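Local coordinates for protein titin (Homo sapiens, PDB 3LCY) that forms a giant elastic filament of striated muscle, its two tandem A-band immunoglobulin domains here probably serving as part of its scaffold along the thick filament, at residues A[40-44]-A[45-49]; A[136-140]-A[141-145]; A[153-156]-A[157-160]; A[164-168]-A[169-173]. All coordinates share one frame; numbering follows the deposited sequence.

Interaction 1. Residues A[40-44]-A[45-49]; sequences KWYRF and GKELI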
loop_
_atom_site.group_PDB
_atom_site.type_symbol
_atom_site.label_atom_id
_atom_site.label_comp_id
_atom_site.label_asym_id
_atom_site.label_seq_id
_atom_site.Cartn_x
_atom_site.Cartn_y
_atom_site.Cartn_z
ATOM N N LYS A 40 -4.820 8.741 -22.445
ATOM C CA LYS A 40 -5.045 7.480 -21.797
ATOM C C LYS A 40 -4.261 7.359 -20.499
ATOM O O LYS A 40 -3.154 7.747 -20.423
ATOM C CB LYS A 40 -4.708 6.345 -22.728
ATOM C CG LYS A 40 -5.721 6.094 -23.776
ATOM C CD LYS A 40 -5.195 5.188 -24.838
ATOM C CE LYS A 40 -6.102 5.106 -26.048
ATOM N NZ LYS A 40 -7.494 5.311 -25.738
ATOM N N TRP A 41 -4.878 6.812 -19.472
ATOM C CA TRP A 41 -4.228 6.579 -18.189
ATOM C C TRP A 41 -3.978 5.091 -17.985
ATOM O O TRP A 41 -4.817 4.258 -18.330
ATOM C CB TRP A 41 -5.076 7.149 -17.052
ATOM C CG TRP A 41 -5.266 8.630 -17.150
ATOM C CD1 TRP A 41 -6.275 9.287 -17.789
ATOM C CD2 TRP A 41 -4.415 9.644 -16.594
ATOM N NE1 TRP A 41 -6.110 10.644 -17.665
ATOM C CE2 TRP A 41 -4.978 10.890 -16.938
ATOM C CE3 TRP A 41 -3.238 9.616 -15.842
ATOM C CZ2 TRP A 41 -4.399 12.100 -16.551
ATOM C CZ3 TRP A 41 -2.667 10.820 -15.460
ATOM C CH2 TRP A 41 -3.249 12.045 -15.816
ATOM N N TYR A 42 -2.821 4.759 -17.425
ATOM C CA TYR A 42 -2.435 3.362 -17.268
ATOM C C TYR A 42 -2.057 2.993 -15.840
ATOM O O TYR A 42 -1.567 3.821 -15.071
ATOM C CB TYR A 42 -1.308 3.004 -18.238
ATOM C CG TYR A 42 -1.733 3.060 -19.687
ATOM C CD1 TYR A 42 -1.534 4.205 -20.445
ATOM C CD2 TYR A 42 -2.348 1.972 -20.292
ATOM C CE1 TYR A 42 -1.929 4.262 -21.767
ATOM C CE2 TYR A 42 -2.745 2.019 -21.613
ATOM C CZ TYR A 42 -2.534 3.167 -22.346
ATOM O OH TYR A 42 -2.928 3.216 -23.663
ATOM N N ARG A 43 -2.289 1.727 -15.508
ATOM C CA ARG A 43 -2.079 1.208 -14.167
ATOM C C ARG A 43 -1.705 -0.268 -14.257
ATOM O O ARG A 43 -2.538 -1.109 -14.596
ATOM C CB ARG A 43 -3.355 1.382 -13.345
ATOM C CG ARG A 43 -3.300 0.817 -11.940
ATOM C CD ARG A 43 -2.380 1.621 -11.037
ATOM N NE ARG A 43 -2.682 1.374 -9.631
ATOM C CZ ARG A 43 -1.884 1.699 -8.619
ATOM N NH1 ARG A 43 -0.719 2.287 -8.848
ATOM N NH2 ARG A 43 -2.252 1.431 -7.376
ATOM N N PHE A 44 -0.447 -0.578 -13.963
ATOM C CA PHE A 44 0.058 -1.943 -14.079
ATOM C C PHE A 44 -0.099 -2.477 -15.501
ATOM O O PHE A 44 -0.586 -3.589 -15.708
ATOM C CB PHE A 44 -0.641 -2.872 -13.084
ATOM C CG PHE A 44 -0.541 -2.419 -11.656
ATOM C CD1 PHE A 44 -1.681 -2.083 -10.943
ATOM C CD2 PHE A 44 0.691 -2.325 -11.027
ATOM C CE1 PHE A 44 -1.598 -1.665 -9.627
ATOM C CE2 PHE A 44 0.781 -1.908 -9.709
ATOM C CZ PHE A 44 -0.367 -1.576 -9.009
ATOM N N GLY A 45 0.314 -1.673 -16.476
ATOM C CA GLY A 45 0.278 -2.072 -17.872
ATOM C C GLY A 45 -1.117 -2.168 -18.459
ATOM O O GLY A 45 -1.288 -2.619 -19.593
ATOM N N LYS A 46 -2.117 -1.743 -17.694
ATOM C CA LYS A 46 -3.501 -1.797 -18.154
ATOM C C LYS A 46 -4.119 -0.403 -18.224
ATOM O O LYS A 46 -3.867 0.440 -17.364
ATOM C CB LYS A 46 -4.331 -2.693 -17.234
ATOM C CG LYS A 46 -3.721 -4.065 -16.996
ATOM C CD LYS A 46 -4.654 -4.956 -16.194
ATOM C CE LYS A 46 -4.022 -6.311 -15.926
ATOM N NZ LYS A 46 -4.981 -7.251 -15.283
ATOM N N GLU A 47 -4.930 -0.167 -19.251
ATOM C CA GLU A 47 -5.600 1.121 -19.411
ATOM C C GLU A 47 -6.726 1.314 -18.405
ATOM O O GLU A 47 -7.622 0.478 -18.294
ATOM C CB GLU A 47 -6.158 1.281 -20.827
ATOM C CG GLU A 47 -7.132 2.446 -20.959
ATOM C CD GLU A 47 -7.585 2.682 -22.385
ATOM O OE1 GLU A 47 -7.802 3.856 -22.751
ATOM O OE2 GLU A 47 -7.719 1.698 -23.141
ATOM N N LEU A 48 -6.676 2.425 -17.679
ATOM C CA LEU A 48 -7.755 2.787 -16.771
ATOM C C LEU A 48 -8.946 3.301 -17.568
ATOM O O LEU A 48 -8.794 4.134 -18.462
ATOM C CB LEU A 48 -7.295 3.856 -15.779
ATOM C CG LEU A 48 -6.283 3.443 -14.712
ATOM C CD1 LEU A 48 -5.900 4.642 -13.855
ATOM C CD2 LEU A 48 -6.839 2.325 -13.847
ATOM N N ILE A 49 -10.130 2.790 -17.252
ATOM C CA ILE A 49 -11.350 3.266 -17.885
ATOM C C ILE A 49 -12.094 4.172 -16.916
ATOM O O ILE A 49 -12.237 3.847 -15.738
ATOM C CB ILE A 49 -12.263 2.103 -18.307
ATOM C CG1 ILE A 49 -11.528 1.191 -19.288
ATOM C CG2 ILE A 49 -13.542 2.635 -18.933
ATOM C CD1 ILE A 49 -11.091 1.894 -20.554
HETATM O O HOH W 1 -7.591 6.052 -19.897
#
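E47 reaches past the Y42 ring to K40 across the hairpin of strands 38-43 and 46-48, the C and C' strands of an immunoglobulin I-set domain. A type I' turn from R43 to K46 joins the strands, with F44 and G45 both at positive phi. The E47 side chain can be followed atom by atom. Its CB lies against the Y42 ring, 3.6 Å from Y42 CE2. CG stands anti to the backbone N (chi1 167°) and passes the carbonyl of W41, 3.9 Å from W41 O. The chain then runs straight out, so that OE1 reaches K40. There E47 OE1 lies 3.2 Å from K40 CG and 3.3 Å from K40 NZ. The last pair is a salt bridge, but its hydrogen bond is weak. K40 bends at its end, and its chain from CB to NZ keeps close to that one oxygen, E47 OE1.

L48 works on the other face. Its CD2 packs 3.6 Å from R43 CB, while CD1 sits over W41 CB. The backbone bond from L48 N to W41 O is 2.7 Å, and that from R43 N to K46 O is 2.8 Å.

Strand 38-43 also pairs with strand 76-83. W41 turns into the sandwich and packs on C80, H63, L65 and M56. L48 meets Y54, M56 and L65 there. The R43 guanidinium bonds to the carbonyls of E75 and V77 and makes a cation-pi contact with Y78.

Interaction 2. Residues A[136-140]-A[141-145]; sequences TWFHG and QKLLQ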
loop_
_atom_site.group_PDB
_atom_site.type_symbol
_atom_site.label_atom_id
_atom_site.label_comp_id
_atom_site.label_asym_id
_atom_site.label_seq_id
_atom_site.Cartn_x
_atom_site.Cartn_y
_atom_site.Cartn_z
ATOM N N THR A 136 6.685 -3.773 15.491
ATOM C CA THR A 136 7.423 -4.423 16.567
ATOM C C THR A 136 6.616 -5.530 17.246
ATOM O O THR A 136 5.404 -5.406 17.430
ATOM C CB THR A 136 7.868 -3.403 17.636
ATOM O OG1 THR A 136 8.593 -2.333 17.017
ATOM C CG2 THR A 136 8.753 -4.068 18.674
ATOM N N TRP A 137 7.297 -6.609 17.618
ATOM C CA TRP A 137 6.671 -7.709 18.342
ATOM C C TRP A 137 7.278 -7.866 19.731
ATOM O O TRP A 137 8.490 -7.739 19.908
ATOM C CB TRP A 137 6.813 -9.020 17.566
ATOM C CG TRP A 137 5.845 -9.161 16.432
ATOM C CD1 TRP A 137 6.035 -8.774 15.137
ATOM C CD2 TRP A 137 4.535 -9.736 16.489
ATOM N NE1 TRP A 137 4.925 -9.070 14.385
ATOM C CE2 TRP A 137 3.987 -9.662 15.193
ATOM C CE3 TRP A 137 3.768 -10.305 17.512
ATOM C CZ2 TRP A 137 2.714 -10.133 14.890
ATOM C CZ3 TRP A 137 2.502 -10.774 17.210
ATOM C CH2 TRP A 137 1.988 -10.685 15.909
ATOM N N PHE A 138 6.429 -8.139 20.715
ATOM C CA PHE A 138 6.886 -8.357 22.082
ATOM C C PHE A 138 6.354 -9.674 22.630
ATOM O O PHE A 138 5.179 -9.995 22.461
ATOM C CB PHE A 138 6.415 -7.226 23.002
ATOM C CG PHE A 138 6.981 -5.875 22.658
ATOM C CD1 PHE A 138 8.154 -5.428 23.247
ATOM C CD2 PHE A 138 6.332 -5.046 21.760
ATOM C CE1 PHE A 138 8.673 -4.182 22.939
ATOM C CE2 PHE A 138 6.845 -3.802 21.448
ATOM C CZ PHE A 138 8.017 -3.369 22.038
ATOM N N HIS A 139 7.218 -10.434 23.291
ATOM C CA HIS A 139 6.754 -11.545 24.104
ATOM C C HIS A 139 7.017 -11.190 25.558
ATOM O O HIS A 139 8.153 -11.253 26.029
ATOM C CB HIS A 139 7.455 -12.848 23.726
ATOM C CG HIS A 139 6.957 -14.039 24.483
ATOM N ND1 HIS A 139 7.795 -15.040 24.925
ATOM C CD2 HIS A 139 5.710 -14.389 24.879
ATOM C CE1 HIS A 139 7.085 -15.957 25.558
ATOM N NE2 HIS A 139 5.818 -15.586 25.545
ATOM N N GLY A 140 5.958 -10.813 26.267
ATOM C CA GLY A 140 6.100 -10.266 27.600
ATOM C C GLY A 140 6.719 -8.888 27.502
ATOM O O GLY A 140 6.156 -7.989 26.877
ATOM N N GLN A 141 7.886 -8.721 28.115
ATOM C CA GLN A 141 8.603 -7.455 28.054
ATOM C C GLN A 141 9.844 -7.587 27.181
ATOM O O GLN A 141 10.699 -6.706 27.160
ATOM C CB GLN A 141 8.982 -6.987 29.459
ATOM C CG GLN A 141 9.835 -7.973 30.246
ATOM C CD GLN A 141 9.940 -7.602 31.713
ATOM O OE1 GLN A 141 10.884 -7.991 32.399
ATOM N NE2 GLN A 141 8.964 -6.847 32.202
ATOM N N LYS A 142 9.932 -8.698 26.459
ATOM C CA LYS A 142 11.082 -8.976 25.610
ATOM C C LYS A 142 10.759 -8.657 24.154
ATOM O O LYS A 142 9.817 -9.207 23.586
ATOM C CB LYS A 142 11.494 -10.444 25.745
ATOM C CG LYS A 142 12.973 -10.715 25.516
ATOM C CD LYS A 142 13.795 -10.350 26.743
ATOM C CE LYS A 142 15.251 -10.764 26.584
ATOM N NZ LYS A 142 15.924 -10.035 25.475
ATOM N N LEU A 143 11.543 -7.767 23.554
ATOM C CA LEU A 143 11.347 -7.399 22.155
ATOM C C LEU A 143 11.870 -8.505 21.246
ATOM O O LEU A 143 13.042 -8.873 21.317
ATOM C CB LEU A 143 12.045 -6.072 21.847
ATOM C CG LEU A 143 11.675 -5.357 20.545
ATOM C CD1 LEU A 143 11.958 -3.867 20.649
ATOM C CD2 LEU A 143 12.407 -5.957 19.357
ATOM N N LEU A 144 11.030 -9.018 20.381
ATOM C CA LEU A 144 11.416 -10.056 19.452
ATOM C C LEU A 144 12.266 -9.688 18.258
ATOM O O LEU A 144 11.987 -8.799 17.510
ATOM C CB LEU A 144 10.201 -10.812 18.976
ATOM C CG LEU A 144 9.465 -11.453 20.115
ATOM C CD1 LEU A 144 8.250 -12.028 19.648
ATOM C CD2 LEU A 144 10.301 -12.441 20.796
ATOM N N GLN A 145 13.304 -10.467 18.101
ATOM C CA GLN A 145 14.269 -10.294 17.077
ATOM C C GLN A 145 14.489 -11.564 16.319
ATOM O O GLN A 145 14.308 -12.619 16.822
ATOM C CB GLN A 145 15.549 -9.810 17.681
ATOM C CG GLN A 145 15.531 -8.368 17.978
ATOM C CD GLN A 145 16.697 -7.905 18.765
ATOM O OE1 GLN A 145 17.367 -8.678 19.400
ATOM N NE2 GLN A 145 16.935 -6.633 18.735
HETATM O O HOH W 2 10.096 -6.853 16.535
#
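F138 and L143 pair across the C-C' beta hairpin of an immunoglobulin I-set domain, formed by strands 134-139 and 142-143. A type II' turn from H139 to K142 closes it, and G140 takes the positive phi of its first corner. F138 with L143 is a non-hydrogen-bonded antiparallel pair. F138 CE1 lies 4.0 Å from L143 CG. The same leucine branch also meets T136, whose CG2 is 3.7 Å from L143 CG. The T136 and L143 side chains cross at about a right angle. T136 CG2 stands anti to its own N (chi1 -54° for OG1), which turns the methyl to the leucine.

L144 lies on the other side of the hairpin. Its CD1 packs 3.9 Å from W137 CB, and its CD2 touches H139 CB. W137 continues into the core against L123, V125, I152, L161 and V177, and its NE1 bonds to T159 OG1. The H139 ring stacks on Y175.

Backbone bonds run from H139 N to K142 O at 2.9 Å and from L144 N to W137 O at 2.9 Å. Past these the strands part, and one water spans the gap. It accepts from W137 N at 3.0 Å and donates to L144 O at 2.9 Å.

Interaction 3. Residues A[153-156]-A[157-160]; sequences ENTE and HYTH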
loop_
_atom_site.group_PDB
_atom_site.type_symbol
_atom_site.label_atom_id
_atom_site.label_comp_id
_atom_site.label_asym_id
_atom_site.label_seq_id
_atom_site.Cartn_x
_atom_site.Cartn_y
_atom_site.Cartn_z
ATOM N N GLU A 153 8.690 -11.379 9.269
ATOM C CA GLU A 153 8.644 -10.732 7.962
ATOM C C GLU A 153 7.681 -9.550 7.956
ATOM O O GLU A 153 6.476 -9.714 8.149
ATOM C CB GLU A 153 8.269 -11.726 6.862
ATOM C CG GLU A 153 7.937 -11.057 5.536
ATOM C CD GLU A 153 8.025 -12.007 4.357
ATOM O OE1 GLU A 153 7.109 -11.990 3.507
ATOM O OE2 GLU A 153 9.013 -12.771 4.280
ATOM N N ASN A 154 8.224 -8.359 7.734
ATOM C CA ASN A 154 7.416 -7.148 7.693
ATOM C C ASN A 154 7.197 -6.632 6.272
ATOM O O ASN A 154 8.144 -6.458 5.504
ATOM C CB ASN A 154 8.021 -6.063 8.587
ATOM C CG ASN A 154 7.842 -6.361 10.062
ATOM O OD1 ASN A 154 6.931 -7.091 10.451
ATOM N ND2 ASN A 154 8.710 -5.795 10.892
ATOM N N THR A 155 5.934 -6.388 5.940
ATOM C CA THR A 155 5.536 -5.972 4.600
ATOM C C THR A 155 4.629 -4.746 4.682
ATOM O O THR A 155 4.126 -4.414 5.756
ATOM C CB THR A 155 4.818 -7.130 3.862
ATOM O OG1 THR A 155 5.785 -8.099 3.439
ATOM C CG2 THR A 155 4.054 -6.636 2.642
ATOM N N GLU A 156 4.430 -4.072 3.553
ATOM C CA GLU A 156 3.547 -2.913 3.495
ATOM C C GLU A 156 2.078 -3.326 3.585
ATOM O O GLU A 156 1.180 -2.501 3.417
ATOM C CB GLU A 156 3.796 -2.099 2.223
ATOM C CG GLU A 156 3.184 -2.684 0.958
ATOM C CD GLU A 156 4.020 -3.796 0.350
ATOM O OE1 GLU A 156 5.010 -4.221 0.981
ATOM O OE2 GLU A 156 3.683 -4.243 -0.766
ATOM N N HIS A 157 1.837 -4.602 3.862
ATOM C CA HIS A 157 0.473 -5.102 3.985
ATOM C C HIS A 157 0.253 -5.898 5.267
ATOM O O HIS A 157 -0.883 -6.084 5.701
ATOM C CB HIS A 157 0.093 -5.951 2.768
ATOM C CG HIS A 157 -0.111 -5.164 1.522
ATOM N ND1 HIS A 157 -0.982 -4.090 1.440
ATOM C CD2 HIS A 157 0.422 -5.285 0.275
ATOM C CE1 HIS A 157 -0.967 -3.591 0.228
ATOM N NE2 HIS A 157 -0.116 -4.305 -0.505
ATOM N N TYR A 158 1.337 -6.370 5.876
ATOM C CA TYR A 158 1.216 -7.187 7.080
ATOM C C TYR A 158 2.525 -7.301 7.853
ATOM O O TYR A 158 3.596 -6.981 7.341
ATOM C CB TYR A 158 0.719 -8.592 6.720
ATOM C CG TYR A 158 1.626 -9.324 5.754
ATOM C CD1 TYR A 158 1.282 -9.459 4.416
ATOM C CD2 TYR A 158 2.832 -9.867 6.179
ATOM C CE1 TYR A 158 2.109 -10.119 3.529
ATOM C CE2 TYR A 158 3.667 -10.530 5.300
ATOM C CZ TYR A 158 3.300 -10.652 3.975
ATOM O OH TYR A 158 4.122 -11.307 3.087
ATOM N N THR A 159 2.419 -7.766 9.093
ATOM C CA THR A 159 3.583 -8.154 9.873
ATOM C C THR A 159 3.445 -9.628 10.244
ATOM O O THR A 159 2.467 -10.034 10.875
ATOM C CB THR A 159 3.739 -7.286 11.133
ATOM O OG1 THR A 159 4.781 -7.822 11.958
ATOM C CG2 THR A 159 2.440 -7.242 11.920
ATOM N N HIS A 160 4.420 -10.430 9.830
ATOM C CA HIS A 160 4.314 -11.880 9.943
ATOM C C HIS A 160 5.347 -12.460 10.903
ATOM O O HIS A 160 6.546 -12.411 10.639
ATOM C CB HIS A 160 4.458 -12.524 8.562
ATOM C CG HIS A 160 4.144 -13.987 8.538
ATOM N ND1 HIS A 160 2.896 -14.476 8.237
ATOM C CD2 HIS A 160 4.925 -15.073 8.785
ATOM C CE1 HIS A 160 2.912 -15.799 8.293
ATOM N NE2 HIS A 160 4.133 -16.180 8.624
#
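Y158 folds its ring back over T155 and reaches E153 with its hydroxyl, while H157 occupies the turn beside E156. These lie in the hairpin of strands 150-154 and 158-163, the D and E strands of the second immunoglobulin domain. Y158, H157 and E153 bury the most surface here.

The Y158 ring owes its place to chi1 59°, which sets CG between the backbone N and the carbonyl carbon. T155 CB then sits over the middle of one ring face, 3.8 Å from the Y158 ring centroid, as a CH-pi contact. The Y158 hydroxyl donates to E153 OE1 at 3.1 Å. The oxygen lies at the ring edge and accepts through its anti lone pair. The carboxylate and ring planes are only 21° apart.

H157 takes the aliphatic part of E156 over one ring face. E156 CG is 4.0 Å from the H157 ring centroid and offset toward the rim. H157 also touches Q72 and E73 of the first domain, so this turn takes part in the contact between the two domains.

E153 N bonds to H160 O at 2.7 Å, and H160 N to E153 O at 2.8 Å. On the opposite face of the hairpin, T159 OG1 donates to N154 OD1 at 2.7 Å.

Polar bonds and CH-pi contacts thus share the work. The phenol donates to a carboxylate that is probably ionised, and this bond would steady the ring over T155. T159 OG1 also accepts from the core indole, so it ties that ring to the D strand.

Interaction 4. Residues A[164-168]-A[169-173]; sequences KNVQR and KTHAG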
loop_
_atom_site.group_PDB
_atom_site.type_symbol
_atom_site.label_atom_id
_atom_site.label_comp_id
_atom_site.label_asym_id
_atom_site.label_seq_id
_atom_site.Cartn_x
_atom_site.Cartn_y
_atom_site.Cartn_z
ATOM N N LYS A 164 9.322 -21.167 15.576
ATOM C CA LYS A 164 9.651 -22.544 15.345
ATOM C C LYS A 164 9.653 -23.363 16.592
ATOM O O LYS A 164 10.105 -22.926 17.587
ATOM C CB LYS A 164 11.009 -22.647 14.716
ATOM C CG LYS A 164 10.950 -23.128 13.342
ATOM C CD LYS A 164 12.298 -23.307 12.714
ATOM C CE LYS A 164 12.756 -22.108 11.930
ATOM N NZ LYS A 164 14.145 -22.300 11.439
ATOM N N ASN A 165 9.165 -24.574 16.518
ATOM C CA ASN A 165 9.219 -25.496 17.622
ATOM C C ASN A 165 8.709 -24.985 18.920
ATOM O O ASN A 165 9.421 -24.907 19.884
ATOM C CB ASN A 165 10.568 -26.170 17.808
ATOM C CG ASN A 165 10.580 -27.117 19.019
ATOM O OD1 ASN A 165 10.837 -26.699 20.125
ATOM N ND2 ASN A 165 10.292 -28.374 18.802
ATOM N N VAL A 166 7.442 -24.610 18.927
ATOM C CA VAL A 166 6.829 -24.071 20.122
ATOM C C VAL A 166 6.701 -25.058 21.272
ATOM O O VAL A 166 6.364 -26.223 21.084
ATOM C CB VAL A 166 5.451 -23.473 19.813
ATOM C CG1 VAL A 166 5.565 -22.475 18.687
ATOM C CG2 VAL A 166 4.465 -24.566 19.469
ATOM N N GLN A 167 6.974 -24.553 22.464
ATOM C CA GLN A 167 6.880 -25.313 23.694
ATOM C C GLN A 167 6.109 -24.416 24.647
ATOM O O GLN A 167 6.259 -23.202 24.609
ATOM C CB GLN A 167 8.263 -25.662 24.230
ATOM C CG GLN A 167 8.966 -26.729 23.420
ATOM C CD GLN A 167 8.146 -27.996 23.303
ATOM O OE1 GLN A 167 7.335 -28.300 24.169
ATOM N NE2 GLN A 167 8.356 -28.742 22.230
ATOM N N ARG A 168 5.286 -25.005 25.501
ATOM C CA ARG A 168 4.477 -24.215 26.420
ATOM C C ARG A 168 5.274 -23.350 27.387
ATOM O O ARG A 168 4.922 -22.203 27.622
ATOM C CB ARG A 168 3.527 -25.124 27.199
ATOM C CG ARG A 168 2.685 -24.397 28.215
ATOM C CD ARG A 168 1.804 -25.351 28.995
ATOM N NE ARG A 168 1.096 -24.656 30.065
ATOM C CZ ARG A 168 0.059 -25.155 30.728
ATOM N NH1 ARG A 168 -0.405 -26.362 30.437
ATOM N NH2 ARG A 168 -0.517 -24.441 31.685
ATOM N N LYS A 169 6.344 -23.884 27.945
ATOM C CA LYS A 169 7.137 -23.101 28.874
ATOM C C LYS A 169 7.763 -21.884 28.212
ATOM O O LYS A 169 7.798 -20.802 28.784
ATOM C CB LYS A 169 8.228 -23.974 29.490
ATOM C CG LYS A 169 9.365 -23.214 30.134
ATOM C CD LYS A 169 10.437 -24.178 30.598
ATOM C CE LYS A 169 11.775 -23.487 30.784
ATOM N NZ LYS A 169 12.863 -24.460 31.072
ATOM N N THR A 170 8.272 -22.071 27.006
ATOM C CA THR A 170 8.920 -20.991 26.272
ATOM C C THR A 170 8.099 -20.060 25.364
ATOM O O THR A 170 8.452 -18.902 25.209
ATOM C CB THR A 170 10.089 -21.548 25.457
ATOM O OG1 THR A 170 10.708 -20.485 24.735
ATOM C CG2 THR A 170 9.598 -22.589 24.485
ATOM N N HIS A 171 7.021 -20.551 24.761
ATOM C CA HIS A 171 6.248 -19.730 23.855
ATOM C C HIS A 171 4.877 -19.292 24.282
ATOM O O HIS A 171 4.338 -18.402 23.726
ATOM C CB HIS A 171 6.135 -20.447 22.522
ATOM C CG HIS A 171 7.428 -20.586 21.799
ATOM N ND1 HIS A 171 7.840 -19.692 20.854
ATOM C CD2 HIS A 171 8.394 -21.516 21.872
ATOM C CE1 HIS A 171 9.010 -20.054 20.384
ATOM N NE2 HIS A 171 9.369 -21.155 20.995
ATOM N N ALA A 172 4.313 -19.933 25.274
ATOM C CA ALA A 172 3.003 -19.539 25.784
ATOM C C ALA A 172 3.063 -18.156 26.426
ATOM O O ALA A 172 4.125 -17.715 26.864
ATOM C CB ALA A 172 2.484 -20.568 26.775
ATOM N N GLY A 173 1.923 -17.471 26.472
ATOM C CA GLY A 173 1.851 -16.165 27.104
ATOM C C GLY A 173 1.298 -15.066 26.215
ATOM O O GLY A 173 0.811 -15.323 25.114
#
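The carbonyl of Q167 accepts from H171 N, and this bond closes the single short helix turn 168-171 in the loop between the E and F strands. H171 N to Q167 O is 2.8 Å, with an N-H...O angle of 159°. Q167 holds the N-cap position. The next bond in the series, A172 N to R168 O, is weak at 3.3 Å, consistent with the chain leaving helical geometry at A172. The A172 methyl remains close, with CB 3.1 Å from R168 O.

Apolar contacts brace the turn. The Q167 and T170 side chains touch, CB to CG2, at 3.4 Å. V166 puts CG1 over one face of the imidazole, 4.2 Å from the H171 ring centroid and nearer its rim. H171 CG lies anti to the carbonyl carbon (chi1 -67°), which swings the ring back toward V166. There H171 CD2 comes 3.5 Å from V166 CA.

Other groups find partners outside the turn. H171 O takes the hydroxyl of Y175, four residues on, as in the tyrosine corner of immunoglobulin domains. A172 O accepts from H139 NE2. K164 NZ donates to the carbonyl of E148.

The loop follows strand 158-163 and leads into strand 173-180. V166 makes backbone bonds to G118 and S119. V166, R168 and A172 all lean on I194 of strand 185-195, and G173 bonds to V192.

How the interactions relate
Interactions 1 and 2 are the same C-C' hairpin in the two domains, with centres about 43 Å apart. Each sends a tryptophan into its core and binds a water at the open end, but their turns differ, and only interaction 1 has a salt bridge across the strands. Interaction 1 is partly buried; the other three lie nearer the surface. Interactions 2, 3 and 4 share the second domain. W137 NE1 to T159 OG1 joins interaction 2 to interaction 3, and so one sheet to the other. H139 NE2 to A172 O joins interaction 2 to interaction 4. Interaction 3 adds two side-chain hydroxyl bonds, one to a carboxylate and one to an amide, to its backbone bonds, whereas interaction 4 relies on backbone carbonyls.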